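Local coordinates for dihydrodipicolinate synthase (PDB 3DZ1), which probably catalyses formation of 4-hydroxy-tetrahydrodipicolinate, a step of lysine biosynthesis, and folds as a TIM barrel, at residues Leu49-Gly53 and Glu54-Leu58; Val83-Gly87 and Phe88-Arg92; Glu129-Gly132 and Asp133-Trp137; Lys153-Arg156 and Gln157-Asp161; Ala285-Thr288 and Asp289-Glu293. All coordinates share one frame; numbering follows the deposited sequence.

Interaction 1: residues Leu49-Gly53 and Glu54-Leu58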
loop_
_atom_site.group_PDB
_atom_site.type_symbol
_atom_site.label_atom_id
_atom_site.label_comp_id
_atom_site.label_asym_id
_atom_site.label_seq_id
_atom_site.Cartn_x
_atom_site.Cartn_y
_atom_site.Cartn_z
ATOM N N LEU A 49 -15.620 -21.187 -4.306
ATOM C CA LEU A 49 -15.858 -19.866 -3.740
ATOM C C LEU A 49 -14.578 -19.041 -3.728
ATOM O O LEU A 49 -13.733 -19.195 -4.608
ATOM C CB LEU A 49 -16.453 -19.980 -2.329
ATOM C CG LEU A 49 -17.832 -20.660 -2.299
ATOM C CD1 LEU A 49 -18.395 -20.643 -0.890
ATOM C CD2 LEU A 49 -18.773 -19.936 -3.251
ATOM N N GLY A 50 -14.427 -18.168 -2.740
ATOM C CA GLY A 50 -13.242 -17.333 -2.700
ATOM C C GLY A 50 -13.247 -16.348 -3.861
ATOM O O GLY A 50 -14.223 -16.261 -4.611
ATOM N N ILE A 51 -12.154 -15.609 -4.018
ATOM C CA ILE A 51 -12.033 -14.620 -5.087
ATOM C C ILE A 51 -12.232 -15.182 -6.493
ATOM O O ILE A 51 -13.020 -14.642 -7.276
ATOM C CB ILE A 51 -10.656 -13.922 -5.040
ATOM C CG1 ILE A 51 -10.481 -13.213 -3.697
ATOM C CG2 ILE A 51 -10.530 -12.935 -6.189
ATOM C CD1 ILE A 51 -11.569 -12.207 -3.389
ATOM N N LEU A 52 -11.522 -16.258 -6.816
ATOM C CA LEU A 52 -11.633 -16.854 -8.141
ATOM C C LEU A 52 -13.034 -17.356 -8.462
ATOM O O LEU A 52 -13.401 -17.480 -9.632
ATOM C CB LEU A 52 -10.614 -17.985 -8.303
ATOM C CG LEU A 52 -9.145 -17.539 -8.316
ATOM C CD1 LEU A 52 -8.256 -18.727 -8.645
ATOM C CD2 LEU A 52 -8.939 -16.443 -9.345
ATOM N N GLY A 53 -13.813 -17.641 -7.422
ATOM C CA GLY A 53 -15.177 -18.098 -7.616
ATOM C C GLY A 53 -16.135 -16.924 -7.501
ATOM O O GLY A 53 -17.350 -17.102 -7.405
ATOM N N GLU A 54 -15.573 -15.716 -7.511
ATOM C CA GLU A 54 -16.348 -14.480 -7.409
ATOM C C GLU A 54 -17.270 -14.466 -6.190
ATOM O O GLU A 54 -18.355 -13.882 -6.225
ATOM C CB GLU A 54 -17.170 -14.269 -8.687
ATOM C CG GLU A 54 -16.325 -14.153 -9.951
ATOM C CD GLU A 54 -17.166 -14.044 -11.216
ATOM O OE1 GLU A 54 -17.751 -12.966 -11.464
ATOM O OE2 GLU A 54 -17.245 -15.046 -11.960
ATOM N N ALA A 55 -16.829 -15.102 -5.110
ATOM C CA ALA A 55 -17.623 -15.156 -3.886
ATOM C C ALA A 55 -18.017 -13.760 -3.385
ATOM O O ALA A 55 -19.118 -13.569 -2.868
ATOM C CB ALA A 55 -16.864 -15.901 -2.799
ATOM N N PRO A 56 -17.120 -12.769 -3.523
ATOM C CA PRO A 56 -17.484 -11.429 -3.050
ATOM C C PRO A 56 -18.700 -10.857 -3.781
ATOM O O PRO A 56 -19.329 -9.916 -3.297
ATOM C CB PRO A 56 -16.218 -10.620 -3.311
ATOM C CG PRO A 56 -15.135 -11.636 -3.116
ATOM C CD PRO A 56 -15.685 -12.834 -3.853
ATOM N N LYS A 57 -19.029 -11.439 -4.936
ATOM C CA LYS A 57 -20.156 -10.987 -5.755
ATOM C C LYS A 57 -21.454 -11.749 -5.490
ATOM O O LYS A 57 -22.469 -11.502 -6.145
ATOM C CB LYS A 57 -19.808 -11.114 -7.243
ATOM C CG LYS A 57 -18.513 -10.435 -7.648
ATOM C CD LYS A 57 -18.248 -10.629 -9.135
ATOM C CE LYS A 57 -16.916 -10.037 -9.549
ATOM N NZ LYS A 57 -16.623 -10.301 -10.985
ATOM N N LEU A 58 -21.414 -12.674 -4.537
ATOM C CA LEU A 58 -22.578 -13.478 -4.178
ATOM C C LEU A 58 -23.065 -13.065 -2.791
ATOM O O LEU A 58 -22.301 -12.505 -2.004
ATOM C CB LEU A 58 -22.192 -14.957 -4.138
ATOM C CG LEU A 58 -21.524 -15.572 -5.367
ATOM C CD1 LEU A 58 -21.009 -16.959 -5.014
ATOM C CD2 LEU A 58 -22.511 -15.641 -6.523
HETATM O O HOH W 1 -16.011 -17.377 -11.067
#

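Interaction 2: residues Val83-Gly87 and Phe88-Arg92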
loop_
_atom_site.group_PDB
_atom_site.type_symbol
_atom_site.label_atom_id
_atom_site.label_comp_id
_atom_site.label_asym_id
_atom_site.label_seq_id
_atom_site.Cartn_x
_atom_site.Cartn_y
_atom_site.Cartn_z
ATOM N N VAL A 83 -13.116 -19.766 2.915
ATOM C CA VAL A 83 -13.942 -19.109 3.922
ATOM C C VAL A 83 -13.381 -17.766 4.373
ATOM O O VAL A 83 -13.874 -17.183 5.333
ATOM C CB VAL A 83 -14.147 -20.003 5.171
ATOM C CG1 VAL A 83 -14.857 -21.286 4.780
ATOM C CG2 VAL A 83 -12.814 -20.308 5.825
ATOM N N SER A 84 -12.354 -17.279 3.682
ATOM C CA SER A 84 -11.762 -15.988 4.022
ATOM C C SER A 84 -12.893 -14.964 4.075
ATOM O O SER A 84 -13.747 -14.928 3.189
ATOM C CB SER A 84 -10.729 -15.583 2.970
ATOM O OG SER A 84 -9.702 -16.557 2.874
ATOM N N ALA A 85 -12.907 -14.137 5.113
ATOM C CA ALA A 85 -13.966 -13.147 5.261
ATOM C C ALA A 85 -13.503 -11.956 6.088
ATOM O O ALA A 85 -12.471 -12.018 6.753
ATOM C CB ALA A 85 -15.181 -13.793 5.913
ATOM N N PRO A 86 -14.256 -10.843 6.039
ATOM C CA PRO A 86 -13.904 -9.640 6.798
ATOM C C PRO A 86 -14.033 -9.854 8.301
ATOM O O PRO A 86 -13.380 -9.174 9.090
ATOM C CB PRO A 86 -14.899 -8.604 6.278
ATOM C CG PRO A 86 -15.137 -9.050 4.873
ATOM C CD PRO A 86 -15.303 -10.537 5.050
ATOM N N GLY A 87 -14.879 -10.802 8.688
ATOM C CA GLY A 87 -15.079 -11.079 10.098
ATOM C C GLY A 87 -15.177 -12.560 10.397
ATOM O O GLY A 87 -15.444 -13.365 9.502
ATOM N N PHE A 88 -14.980 -12.914 11.663
ATOM C CA PHE A 88 -15.012 -14.309 12.093
ATOM C C PHE A 88 -16.384 -14.969 12.140
ATOM O O PHE A 88 -16.491 -16.188 12.004
ATOM C CB PHE A 88 -14.339 -14.444 13.461
ATOM C CG PHE A 88 -12.877 -14.103 13.449
ATOM C CD1 PHE A 88 -12.026 -14.670 12.506
ATOM C CD2 PHE A 88 -12.345 -13.225 14.388
ATOM C CE1 PHE A 88 -10.665 -14.367 12.499
ATOM C CE2 PHE A 88 -10.984 -12.916 14.388
ATOM C CZ PHE A 88 -10.146 -13.489 13.442
ATOM N N ALA A 89 -17.433 -14.177 12.342
ATOM C CA ALA A 89 -18.785 -14.726 12.406
ATOM C C ALA A 89 -19.177 -15.331 11.061
ATOM O O ALA A 89 -19.675 -16.456 10.994
ATOM C CB ALA A 89 -19.776 -13.636 12.805
ATOM N N ALA A 90 -18.954 -14.578 9.989
ATOM C CA ALA A 90 -19.280 -15.052 8.653
ATOM C C ALA A 90 -18.417 -16.264 8.313
ATOM O O ALA A 90 -18.886 -17.223 7.702
ATOM C CB ALA A 90 -19.053 -13.946 7.638
HETATM N N MSE A 91 -17.151 -16.215 8.718
HETATM C CA MSE A 91 -16.229 -17.308 8.455
HETATM C C MSE A 91 -16.696 -18.585 9.144
HETATM O O MSE A 91 -16.696 -19.660 8.543
HETATM C CB MSE A 91 -14.825 -16.944 8.942
HETATM C CG MSE A 91 -13.784 -18.023 8.676
HETATM SE SE MSE A 91 -12.038 -17.572 9.394
HETATM C CE MSE A 91 -11.694 -16.018 8.292
ATOM N N ARG A 92 -17.092 -18.471 10.407
ATOM C CA ARG A 92 -17.549 -19.642 11.149
ATOM C C ARG A 92 -18.798 -20.245 10.518
ATOM O O ARG A 92 -18.909 -21.465 10.378
ATOM C CB ARG A 92 -17.845 -19.284 12.607
ATOM C CG ARG A 92 -18.317 -20.475 13.430
ATOM C CD ARG A 92 -18.656 -20.084 14.860
ATOM N NE ARG A 92 -19.258 -21.191 15.601
ATOM C CZ ARG A 92 -18.605 -22.282 15.990
ATOM N NH1 ARG A 92 -17.315 -22.426 15.715
ATOM N NH2 ARG A 92 -19.245 -23.237 16.654
#

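Interaction 3: residues Glu129-Gly132 and Asp133-Trp137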
loop_
_atom_site.group_PDB
_atom_site.type_symbol
_atom_site.label_atom_id
_atom_site.label_comp_id
_atom_site.label_asym_id
_atom_site.label_seq_id
_atom_site.Cartn_x
_atom_site.Cartn_y
_atom_site.Cartn_z
ATOM N N GLU A 129 -9.839 -20.509 16.063
ATOM C CA GLU A 129 -10.720 -20.522 17.224
ATOM C C GLU A 129 -12.145 -20.299 16.727
ATOM O O GLU A 129 -13.103 -20.845 17.276
ATOM C CB GLU A 129 -10.326 -19.410 18.199
ATOM C CG GLU A 129 -11.288 -19.232 19.359
ATOM C CD GLU A 129 -10.883 -18.096 20.278
ATOM O OE1 GLU A 129 -10.736 -16.955 19.787
ATOM O OE2 GLU A 129 -10.715 -18.344 21.492
ATOM N N ALA A 130 -12.266 -19.505 15.666
ATOM C CA ALA A 130 -13.555 -19.185 15.069
ATOM C C ALA A 130 -14.230 -20.359 14.359
ATOM O O ALA A 130 -15.400 -20.646 14.611
ATOM C CB ALA A 130 -13.393 -18.025 14.099
ATOM N N ILE A 131 -13.503 -21.029 13.471
ATOM C CA ILE A 131 -14.072 -22.152 12.729
ATOM C C ILE A 131 -14.069 -23.466 13.502
ATOM O O ILE A 131 -14.793 -24.395 13.147
ATOM C CB ILE A 131 -13.327 -22.394 11.394
ATOM C CG1 ILE A 131 -11.881 -22.812 11.671
ATOM C CG2 ILE A 131 -13.380 -21.140 10.533
ATOM C CD1 ILE A 131 -11.142 -23.302 10.447
ATOM N N GLY A 132 -13.254 -23.541 14.551
ATOM C CA GLY A 132 -13.168 -24.754 15.345
ATOM C C GLY A 132 -11.882 -25.496 15.035
ATOM O O GLY A 132 -11.514 -25.638 13.869
ATOM N N ASP A 133 -11.193 -25.971 16.067
ATOM C CA ASP A 133 -9.930 -26.686 15.871
ATOM C C ASP A 133 -10.092 -28.048 15.200
ATOM O O ASP A 133 -9.107 -28.708 14.870
ATOM C CB ASP A 133 -9.212 -26.868 17.210
ATOM C CG ASP A 133 -8.903 -25.550 17.887
ATOM O OD1 ASP A 133 -8.352 -24.651 17.220
ATOM O OD2 ASP A 133 -9.206 -25.417 19.091
ATOM N N ASP A 134 -11.335 -28.464 14.995
ATOM C CA ASP A 134 -11.620 -29.749 14.375
ATOM C C ASP A 134 -11.736 -29.652 12.857
ATOM O O ASP A 134 -11.824 -30.666 12.166
ATOM C CB ASP A 134 -12.920 -30.321 14.949
ATOM C CG ASP A 134 -14.108 -29.392 14.745
ATOM O OD1 ASP A 134 -14.054 -28.239 15.221
ATOM O OD2 ASP A 134 -15.097 -29.818 14.112
ATOM N N VAL A 135 -11.735 -28.429 12.341
ATOM C CA VAL A 135 -11.870 -28.208 10.910
ATOM C C VAL A 135 -10.531 -28.143 10.174
ATOM O O VAL A 135 -9.713 -27.256 10.430
ATOM C CB VAL A 135 -12.653 -26.903 10.638
ATOM C CG1 VAL A 135 -12.811 -26.681 9.138
ATOM C CG2 VAL A 135 -14.017 -26.971 11.317
ATOM N N PRO A 136 -10.287 -29.093 9.253
ATOM C CA PRO A 136 -9.035 -29.109 8.490
ATOM C C PRO A 136 -9.008 -27.849 7.637
ATOM O O PRO A 136 -10.019 -27.499 7.028
ATOM C CB PRO A 136 -9.166 -30.365 7.628
ATOM C CG PRO A 136 -10.106 -31.236 8.403
ATOM C CD PRO A 136 -11.131 -30.244 8.891
ATOM N N TRP A 137 -7.879 -27.155 7.585
ATOM C CA TRP A 137 -7.846 -25.954 6.769
ATOM C C TRP A 137 -6.569 -25.761 5.975
ATOM O O TRP A 137 -5.543 -26.399 6.235
ATOM C CB TRP A 137 -8.145 -24.710 7.613
ATOM C CG TRP A 137 -7.158 -24.417 8.701
ATOM C CD1 TRP A 137 -7.015 -25.080 9.887
ATOM C CD2 TRP A 137 -6.193 -23.361 8.710
ATOM N NE1 TRP A 137 -6.021 -24.496 10.638
ATOM C CE2 TRP A 137 -5.499 -23.438 9.938
ATOM C CE3 TRP A 137 -5.847 -22.352 7.799
ATOM C CZ2 TRP A 137 -4.479 -22.545 10.279
ATOM C CZ3 TRP A 137 -4.833 -21.463 8.139
ATOM C CH2 TRP A 137 -4.160 -21.567 9.370
HETATM O O HOH W 2 -9.098 -25.592 12.593
#

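Interaction 4: residues Lys153-Arg156 and Gln157-Asp161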
loop_
_atom_site.group_PDB
_atom_site.type_symbol
_atom_site.label_atom_id
_atom_site.label_comp_id
_atom_site.label_asym_id
_atom_site.label_seq_id
_atom_site.Cartn_x
_atom_site.Cartn_y
_atom_site.Cartn_z
ATOM N N LYS A 153 9.445 -19.446 8.384
ATOM C CA LYS A 153 9.363 -19.602 9.838
ATOM C C LYS A 153 7.986 -19.201 10.360
ATOM O O LYS A 153 7.466 -19.812 11.301
ATOM C CB LYS A 153 10.444 -18.763 10.535
ATOM C CG LYS A 153 11.859 -19.271 10.302
ATOM C CD LYS A 153 12.890 -18.447 11.056
ATOM C CE LYS A 153 14.286 -19.034 10.871
ATOM N NZ LYS A 153 15.334 -18.252 11.597
ATOM N N VAL A 154 7.399 -18.169 9.762
ATOM C CA VAL A 154 6.072 -17.720 10.174
ATOM C C VAL A 154 5.062 -18.792 9.784
ATOM O O VAL A 154 4.140 -19.106 10.541
ATOM C CB VAL A 154 5.688 -16.367 9.508
ATOM C CG1 VAL A 154 4.175 -16.161 9.561
ATOM C CG2 VAL A 154 6.378 -15.220 10.234
ATOM N N ILE A 155 5.234 -19.351 8.592
ATOM C CA ILE A 155 4.343 -20.400 8.129
ATOM C C ILE A 155 4.452 -21.586 9.081
ATOM O O ILE A 155 3.439 -22.140 9.505
ATOM C CB ILE A 155 4.706 -20.849 6.699
ATOM C CG1 ILE A 155 4.358 -19.731 5.711
ATOM C CG2 ILE A 155 3.964 -22.147 6.346
ATOM C CD1 ILE A 155 4.833 -19.980 4.295
ATOM N N ARG A 156 5.683 -21.964 9.423
ATOM C CA ARG A 156 5.905 -23.085 10.331
ATOM C C ARG A 156 5.190 -22.872 11.662
ATOM O O ARG A 156 4.573 -23.795 12.203
ATOM C CB ARG A 156 7.403 -23.288 10.580
ATOM C CG ARG A 156 7.706 -24.358 11.628
ATOM C CD ARG A 156 9.201 -24.584 11.782
ATOM N NE ARG A 156 9.889 -23.385 12.247
ATOM C CZ ARG A 156 11.209 -23.279 12.363
ATOM N NH1 ARG A 156 11.990 -24.302 12.047
ATOM N NH2 ARG A 156 11.745 -22.145 12.792
ATOM N N GLN A 157 5.277 -21.654 12.188
ATOM C CA GLN A 157 4.628 -21.321 13.449
ATOM C C GLN A 157 3.109 -21.433 13.340
ATOM O O GLN A 157 2.457 -21.996 14.221
ATOM C CB GLN A 157 5.022 -19.905 13.877
ATOM C CG GLN A 157 4.318 -19.404 15.127
ATOM C CD GLN A 157 5.074 -18.264 15.784
ATOM O OE1 GLN A 157 5.647 -17.411 15.103
ATOM N NE2 GLN A 157 5.073 -18.239 17.112
ATOM N N ILE A 158 2.550 -20.893 12.260
ATOM C CA ILE A 158 1.106 -20.945 12.039
ATOM C C ILE A 158 0.626 -22.391 12.048
ATOM O O ILE A 158 -0.380 -22.722 12.681
ATOM C CB ILE A 158 0.723 -20.326 10.677
ATOM C CG1 ILE A 158 1.023 -18.830 10.683
ATOM C CG2 ILE A 158 -0.751 -20.584 10.377
ATOM C CD1 ILE A 158 0.871 -18.172 9.326
ATOM N N VAL A 159 1.349 -23.248 11.338
ATOM C CA VAL A 159 0.991 -24.658 11.252
ATOM C C VAL A 159 1.119 -25.373 12.595
ATOM O O VAL A 159 0.187 -26.048 13.042
ATOM C CB VAL A 159 1.871 -25.387 10.217
ATOM C CG1 VAL A 159 1.590 -26.882 10.257
ATOM C CG2 VAL A 159 1.596 -24.840 8.817
HETATM N N MSE A 160 2.271 -25.221 13.242
HETATM C CA MSE A 160 2.495 -25.879 14.524
HETATM C C MSE A 160 1.631 -25.324 15.661
HETATM O O MSE A 160 1.394 -26.011 16.657
HETATM C CB MSE A 160 3.979 -25.809 14.894
HETATM C CG MSE A 160 4.891 -26.523 13.898
HETATM SE SE MSE A 160 4.436 -28.392 13.590
HETATM C CE MSE A 160 5.464 -29.182 15.035
ATOM N N ASP A 161 1.165 -24.087 15.515
ATOM C CA ASP A 161 0.299 -23.469 16.522
ATOM C C ASP A 161 -1.121 -24.021 16.373
ATOM O O ASP A 161 -1.922 -23.972 17.307
ATOM C CB ASP A 161 0.229 -21.949 16.335
ATOM C CG ASP A 161 1.351 -21.202 17.036
ATOM O OD1 ASP A 161 2.201 -21.839 17.692
ATOM O OD2 ASP A 161 1.369 -19.959 16.924
#

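Interaction 5: residues Ala285-Thr288 and Asp289-Glu293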
loop_
_atom_site.group_PDB
_atom_site.type_symbol
_atom_site.label_atom_id
_atom_site.label_comp_id
_atom_site.label_asym_id
_atom_site.label_seq_id
_atom_site.Cartn_x
_atom_site.Cartn_y
_atom_site.Cartn_z
ATOM N N ALA A 285 -15.267 -7.381 -16.577
ATOM C CA ALA A 285 -15.397 -7.138 -18.009
ATOM C C ALA A 285 -14.943 -8.336 -18.827
ATOM O O ALA A 285 -13.978 -9.008 -18.471
ATOM C CB ALA A 285 -14.594 -5.900 -18.406
ATOM N N SER A 286 -15.648 -8.592 -19.925
ATOM C CA SER A 286 -15.326 -9.705 -20.810
ATOM C C SER A 286 -14.167 -9.352 -21.744
ATOM O O SER A 286 -13.747 -8.197 -21.825
ATOM C CB SER A 286 -16.556 -10.089 -21.636
ATOM O OG SER A 286 -16.268 -11.182 -22.488
ATOM N N LEU A 287 -13.650 -10.353 -22.445
ATOM C CA LEU A 287 -12.540 -10.138 -23.366
ATOM C C LEU A 287 -12.968 -9.358 -24.603
ATOM O O LEU A 287 -14.078 -9.538 -25.108
ATOM C CB LEU A 287 -11.954 -11.478 -23.817
ATOM C CG LEU A 287 -11.334 -12.402 -22.769
ATOM C CD1 LEU A 287 -10.960 -13.721 -23.429
ATOM C CD2 LEU A 287 -10.115 -11.741 -22.145
ATOM N N THR A 288 -12.082 -8.491 -25.085
ATOM C CA THR A 288 -12.350 -7.722 -26.292
ATOM C C THR A 288 -12.256 -8.718 -27.443
ATOM O O THR A 288 -11.753 -9.831 -27.265
ATOM C CB THR A 288 -11.283 -6.638 -26.526
ATOM O OG1 THR A 288 -9.992 -7.257 -26.611
ATOM C CG2 THR A 288 -11.278 -5.626 -25.393
ATOM N N ASP A 289 -12.736 -8.327 -28.618
ATOM C CA ASP A 289 -12.675 -9.198 -29.791
ATOM C C ASP A 289 -11.225 -9.609 -30.061
ATOM O O ASP A 289 -10.938 -10.763 -30.373
ATOM C CB ASP A 289 -13.233 -8.467 -31.020
ATOM C CG ASP A 289 -13.384 -9.378 -32.226
ATOM O OD1 ASP A 289 -14.379 -10.130 -32.286
ATOM O OD2 ASP A 289 -12.504 -9.350 -33.115
ATOM N N THR A 290 -10.309 -8.654 -29.931
ATOM C CA THR A 290 -8.893 -8.922 -30.169
ATOM C C THR A 290 -8.301 -9.894 -29.152
ATOM O O THR A 290 -7.585 -10.819 -29.524
ATOM C CB THR A 290 -8.091 -7.612 -30.164
ATOM O OG1 THR A 290 -8.525 -6.800 -31.263
ATOM C CG2 THR A 290 -6.607 -7.883 -30.309
ATOM N N ALA A 291 -8.596 -9.685 -27.873
ATOM C CA ALA A 291 -8.089 -10.572 -26.833
ATOM C C ALA A 291 -8.593 -11.995 -27.087
ATOM O O ALA A 291 -7.855 -12.964 -26.909
ATOM C CB ALA A 291 -8.536 -10.085 -25.457
ATOM N N ARG A 292 -9.847 -12.117 -27.514
ATOM C CA ARG A 292 -10.415 -13.429 -27.804
ATOM C C ARG A 292 -9.631 -14.096 -28.926
ATOM O O ARG A 292 -9.339 -15.287 -28.859
ATOM C CB ARG A 292 -11.896 -13.321 -28.201
ATOM C CG ARG A 292 -12.815 -12.837 -27.087
ATOM C CD ARG A 292 -14.273 -13.179 -27.381
ATOM N NE ARG A 292 -14.777 -12.550 -28.604
ATOM C CZ ARG A 292 -15.231 -11.303 -28.672
ATOM N NH1 ARG A 292 -15.247 -10.540 -27.588
ATOM N NH2 ARG A 292 -15.684 -10.819 -29.823
ATOM N N GLU A 293 -9.285 -13.327 -29.955
ATOM C CA GLU A 293 -8.521 -13.859 -31.083
ATOM C C GLU A 293 -7.147 -14.324 -30.602
ATOM O O GLU A 293 -6.666 -15.388 -30.996
ATOM C CB GLU A 293 -8.349 -12.786 -32.167
ATOM C CG GLU A 293 -7.744 -13.283 -33.484
ATOM C CD GLU A 293 -6.284 -13.688 -33.370
ATOM O OE1 GLU A 293 -5.538 -13.007 -32.644
ATOM O OE2 GLU A 293 -5.873 -14.674 -34.022
#

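Interaction 1: residues Leu49-Gly53 and Glu54-Leu58
Ile51 lays its CD1 methyl against the ring of Pro56. The two side chains cross at about a right angle, with Ile51 CD1 3.6 Å from Pro56 CG. Ala55 sends its methyl back toward Leu49, where Leu49 CB and Ala55 CB are 4.1 Å apart. The Leu49 and Leu58 side chains cross likewise, with Leu49 CD2 4.1 Å from Leu58 CD1.

Two backbone bonds close the short turn 50-55 in the Schellman pattern. Ala55 N donates to Gly50 O at 2.9 Å (162°), the six-to-one bond, and Glu54 N to Ile51 O at 2.8 Å, the five-to-two bond. Glu54 has the positive phi (54°) that the pattern requires.

The Glu54 carboxylate is carried out by a chain extended beyond CG (chi2 176°) and held on both oxygens. Lys57 NZ forms a salt bridge to Glu54 OE1 at 2.9 Å, on the anti side and out of the carboxylate plane. Lys266 NZ forms a salt bridge to OE2. A water links Glu54 OE2 to Leu52 O. With an alanine here, Lys57 and Lys266 would probably lose the carboxylate they share, and the water its hold on this side.

This turn probably takes the place of the family's GTTGE motif, and its Leu52 side chain is about 8 Å from that of Met217, a predicted pyruvate-binding residue. The chemistry implies a turn fixed by backbone bonds and by one carboxylate shared between two lysines.

Interaction 2: residues Val83-Gly87 and Phe88-Arg92
Met91, a selenomethionine, packs along the backbone and side chain of Val83. Its CG is 3.4 Å from Val83 O and 3.8 Å from Val83 CG2. The two side chains cross at about a right angle. CG of Met91 is anti to the backbone N (chi1 -179°), which lays the chain back over the incoming loop. The bend at chi3 (-64°) then turns the terminal methyl, and Met91 CE comes within 3.9 Å of Ala85 N.

Gly87 is the N-cap of helix 88-101. It has no side chain to cap with. Gly87 O accepts the first helix bond, a weak one, from Met91 N at 3.4 Å. Ala85 fills in between, with Ala85 CB 4.2 Å from Ala90 CB.

Val83 is buried and points its CB toward the helix. It thereby joins the end of strand 78-82 to the helix that follows, a beta-alpha connection of the barrel. Val83 also touches Val106 and Ile108 of strand 105-108. Met91 reaches Tyr123 and Ile131 of helix 117-131. Pro86 packs on Pro56, and Phe88 on Pro283, both of a neighbouring subunit. The contact thus sits between strand 105-108, helix 117-131 and the subunit interface.

Interaction 3: residues Glu129-Gly132 and Asp133-Trp137
Ile131 and Val135 meet where helix 117-131 runs out. The apolar part comes from the CD1 methyl of Ile131, which lies 3.9 Å from Val135 CB and 4.4 Å from Trp137 CB. CG1 of Ile131 sits between the backbone N and the carbonyl carbon (chi1 64°), a crowded position that carries CD1 over to Val135. The CG2 branch of Val135 rests 3.3 Å from Ile131 O. Trp137 begins strand 137-141, and its ring meets that of Phe124.

The hydrogen bonds close a type I turn from Gly132 to Val135. Val135 N donates to Gly132 O at 3.2 Å. A water gives a second bond to Gly132 O at 2.7 Å and bridges to Val135 O at 2.8 Å. Two donors therefore grip one carbonyl oxygen.

The charged part is Asp134. Its OD1 packs 3.5 Å from Gly132 C and forms a salt bridge with Arg96 of helix 88-101.

Gly132 has positive phi (105°), and a CB there would clash with Asp134 OD1. The chemistry implies a tight helix-to-strand turn: glycine permits the bend, backbone and water bonds close it, and the Ile131 methyl packs against Val135.

Interaction 4: residues Lys153-Arg156 and Gln157-Asp161
Helix 152-161 is one of the outer helices of the TIM barrel, and Val154 and Ile158 touch along one of its sides. The backbone is regular. Four backbone bonds cross the contact, each from an N-H to the carbonyl four residues earlier. Gln157 N donates to Lys153 O at 3.0 Å, and Ile158 N to Val154 O at 2.9 Å. Val159 N bonds to Ile155 O at 3.0 Å. Met160 N bonds to Arg156 O at 2.9 Å, with an angle of 170°.

Val154 and Ile158 cross obliquely, with Val154 CG1 3.9 Å from Ile158 CD1. CG1 of Ile158 lies beside its own backbone N (chi1 -66°). That brings it back over the preceding turn, and Ile158 CG1 closes to 3.1 Å from Val154 O. One residue further round, Ile155 CG2 and Val159 CG2 meet more loosely at 4.4 Å.

Arg156 and Met160, a selenomethionine, form a more open edge. Met160 CG lies 3.2 Å from Arg156 O. The arginine chain is extended to CD and then bends at chi3 (62°). Its head group turns to outside partners: NH1 bonds Ser190 OG, and the group makes a cation-pi contact with Phe185.

The helix lies between strands 137-141 and 165-170 in the chain, after the short helix 143-146. Val154 packs on Ile120 of helix 117-131, Ile155 on Leu182 of helix 176-188, and Ile158 on Leu139. Its apolar side thus lies on the barrel, between the two flanking helices.

Interaction 5: residues Ala285-Thr288 and Asp289-Glu293
This is a helix N-terminal cap, formed by Thr288 and Ala291 at the start of helix 289-301, the last helix of the chain. Thr288 is the N-cap residue. Its OG1 sits between the backbone N and the carbonyl carbon (chi1 58°), which faces it into the first turn. There Ala291 N donates to Thr288 OG1 at 3.1 Å and 163°. Glu177 of a neighbouring subunit also hydrogen-bonds Thr288 OG1, so the cap is tied into the tetramer. Arg292 N donates to Thr288 O at 3.0 Å and begins the regular helix bonding.

Leu287 comes in just before the cap. Its CB lies 3.6 Å from Arg292 CG, and its CD2 methyl 4.0 Å from Ala291 CB.

The Arg292 chain bends at chi3 (-61°), and its head folds back over the helix start. One face of the guanidinium lies over Asp289 CA, which is offset toward its rim. Leu287 O sits at the edge, near the guanidinium plane, and takes a weak bond from Arg292 NH1 at 2.9 Å. NH2 of Arg292 makes a salt bridge with Asp289 OD1. A leucine here would probably leave the Asp289 carboxylate without its charged mate and Leu287 O without this donor.

Leu287 packs on Val260 and Val264 of helix 260-271. Thr288 OG1 accepting from Ala291 N is the usual N-cap bond to the N3 amide. Leu287 and Arg292 have the positions of a hydrophobic staple, N' and N4, with the aliphatic part of an arginine in place of the usual apolar residue.

In the fold
All five contacts are local and follow in series, so none nests or crosses another. Interaction 1 shapes the loop after strand 45-48. Interaction 2 closes the turn from strand 78-82 into helix 88-101. Interaction 3 closes the turn from helix 117-131 into strand 137-141. Interaction 4 lies within helix 152-161, and interaction 5 starts the C-terminal helix. Interactions 2 and 3 touch: Arg92 NH1 probably bonds Ala130 O. Interactions 3 and 4 meet through Trp137 and Ile158. Interactions 1 and 2 of different subunits meet at the interface. Interaction 5 lies far from interactions 3 and 4, on the opposite side of the chain's centre, but its nearest atoms are about 6 Å from interaction 1, without touching.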